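Local coordinates for protein cleavage and polyadenylation specificity factor 100 KD subunit (Methanosarcina mazei, PDB 2XR1) that cleaves RNA as a dimeric, zinc-dependent nuclease of the metallo-beta-lactamase/beta-CASP family, and probably terminates archaeal transcription through this cleavage, at the interface of chains A and B. Coordinates in Å, arbitrary orientation; residue numbers count along the deposited sequence, not the author numbering. Chains: chain A/B, Cleavage and polyadenylation specificity factor 100 KD subunit.

The interface of chains A and B. Residues chain A 226, 229-231, 634; chain B 181, 183, 185.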
loop_
_atom_site.group_PDB
_atom_site.type_symbol
_atom_site.label_atom_id
_atom_site.label_comp_id
_atom_site.label_asym_id
_atom_site.label_seq_id
_atom_site.Cartn_x
_atom_site.Cartn_y
_atom_site.Cartn_z
ATOM N N TYR A 226 1.128 -12.977 0.566
ATOM C CA TYR A 226 1.049 -12.157 1.758
ATOM C C TYR A 226 -0.389 -11.655 1.963
ATOM O O TYR A 226 -0.678 -10.508 1.727
ATOM C CB TYR A 226 2.037 -10.978 1.693
ATOM C CG TYR A 226 3.489 -11.378 1.592
ATOM C CD1 TYR A 226 4.243 -11.619 2.720
ATOM C CD2 TYR A 226 4.095 -11.532 0.372
ATOM C CE1 TYR A 226 5.551 -11.995 2.627
ATOM C CE2 TYR A 226 5.410 -11.912 0.269
ATOM C CZ TYR A 226 6.132 -12.133 1.396
ATOM O OH TYR A 226 7.455 -12.475 1.286
ATOM N N VAL A 229 -1.717 -8.595 5.332
ATOM C CA VAL A 229 -1.288 -7.197 5.379
ATOM C C VAL A 229 -2.474 -6.252 5.326
ATOM O O VAL A 229 -3.505 -6.594 4.777
ATOM C CB VAL A 229 -0.377 -6.871 4.170
ATOM C CG1 VAL A 229 0.962 -7.585 4.342
ATOM C CG2 VAL A 229 -1.081 -7.229 2.846
ATOM N N PRO A 230 -2.311 -5.024 5.838
ATOM C CA PRO A 230 -3.392 -4.042 5.855
ATOM C C PRO A 230 -4.180 -3.865 4.531
ATOM O O PRO A 230 -5.357 -3.534 4.580
ATOM C CB PRO A 230 -2.664 -2.774 6.230
ATOM C CG PRO A 230 -1.551 -3.247 7.097
ATOM C CD PRO A 230 -1.087 -4.487 6.457
ATOM N N GLU A 231 -3.567 -4.102 3.373
ATOM C CA GLU A 231 -4.226 -3.892 2.087
ATOM C C GLU A 231 -5.218 -5.009 1.766
ATOM O O GLU A 231 -5.997 -4.919 0.822
ATOM C CB GLU A 231 -3.212 -3.892 0.936
ATOM C CG GLU A 231 -2.132 -2.873 1.002
ATOM C CD GLU A 231 -0.945 -3.318 1.826
ATOM O OE1 GLU A 231 -1.052 -3.669 3.048
ATOM O OE2 GLU A 231 0.134 -3.299 1.239
ATOM N N LEU A 634 4.794 -7.124 -2.503
ATOM C CA LEU A 634 4.491 -6.122 -1.460
ATOM C C LEU A 634 4.741 -4.676 -1.851
ATOM O O LEU A 634 4.546 -3.818 -1.022
ATOM C CB LEU A 634 5.180 -6.447 -0.115
ATOM C CG LEU A 634 4.761 -7.772 0.560
ATOM C CD1 LEU A 634 5.543 -7.972 1.842
ATOM C CD2 LEU A 634 3.257 -7.853 0.849
ATOM N N ASP B 181 7.676 -13.956 9.487
ATOM C CA ASP B 181 8.061 -13.295 8.226
ATOM C C ASP B 181 8.895 -12.099 8.578
ATOM O O ASP B 181 8.669 -11.436 9.603
ATOM C CB ASP B 181 6.856 -12.747 7.417
ATOM C CG ASP B 181 6.016 -13.833 6.712
ATOM O OD1 ASP B 181 6.456 -15.003 6.541
ATOM O OD2 ASP B 181 4.869 -13.499 6.314
ATOM N N TRP B 183 10.011 -8.504 6.585
ATOM C CA TRP B 183 10.079 -7.563 5.498
ATOM C C TRP B 183 9.930 -6.156 6.064
ATOM O O TRP B 183 9.519 -5.968 7.222
ATOM C CB TRP B 183 9.035 -7.832 4.422
ATOM C CG TRP B 183 7.670 -8.144 4.878
ATOM C CD1 TRP B 183 7.097 -9.358 4.910
ATOM C CD2 TRP B 183 6.665 -7.217 5.297
ATOM N NE1 TRP B 183 5.815 -9.268 5.342
ATOM C CE2 TRP B 183 5.533 -7.952 5.603
ATOM C CE3 TRP B 183 6.622 -5.841 5.445
ATOM C CZ2 TRP B 183 4.376 -7.361 6.063
ATOM C CZ3 TRP B 183 5.490 -5.265 5.931
ATOM C CH2 TRP B 183 4.369 -6.024 6.207
ATOM N N ARG B 185 8.776 -2.127 4.455
ATOM C CA ARG B 185 8.357 -1.315 3.340
ATOM C C ARG B 185 7.912 0.067 3.740
ATOM O O ARG B 185 7.582 0.306 4.854
ATOM C CB ARG B 185 7.299 -2.022 2.566
ATOM C CG ARG B 185 6.196 -2.539 3.387
ATOM C CD ARG B 185 5.316 -3.429 2.547
ATOM N NE ARG B 185 4.048 -3.557 3.223
ATOM C CZ ARG B 185 2.867 -3.653 2.649
ATOM N NH1 ARG B 185 2.721 -3.644 1.331
ATOM N NH2 ARG B 185 1.817 -3.756 3.428
#
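The indole of B:Trp183 meets the ring of A:Tyr226 edge to face, the two planes at 90° and the phenol's CD1–CE1 edge turned towards indole CD1 and NE1. The pair belongs to the two-fold homodimer interface of a metallo-beta-lactamase/beta-CASP nuclease and recurs with the chains exchanged. A:Leu634 fills the corner between the two rings: its CD1 methyl sits 3.5 Å from the centroid of the five-membered ring of B:Trp183, in a CH-pi contact, and the same methyl covers the centre of one tyrosine face within chain A. At the benzo rim, A:Val229 CG1 touches B:Trp183 CZ2 at 3.8 Å, from the same side of the indole plane as the leucine methyl. The chain B residues lie at and just before strand 185-190, whereas A:Leu634 comes from the loop ahead of strand 636-638.

Beside the indole, the guanidinium of B:Arg185 lies 21° from coplanar with the carboxylate of A:Glu231 and holds it end-on in a salt bridge. B:Arg185 NH2 donates to A:Glu231 OE1 at 2.9 Å. B:Arg185 NH1 reaches A:Glu231 OE2 at 2.6 Å, an oxygen that also accepts from NH2. All these bonds use syn lone pairs. The carbonyl O of A:Leu634 takes a further hydrogen bond from B:Arg185 NH1, at 3.0 Å and in the guanidinium plane, so that carboxylate and carbonyl together fix the rotation of the group. Although CG of B:Arg185 stands between the backbone N and carbonyl carbon (chi1 50°), the chain beyond is extended to NE, carrying the guanidinium across to A:Glu231. A:Leu634 CD2 lies over the rim of one guanidinium face, 4.2 Å above its plane.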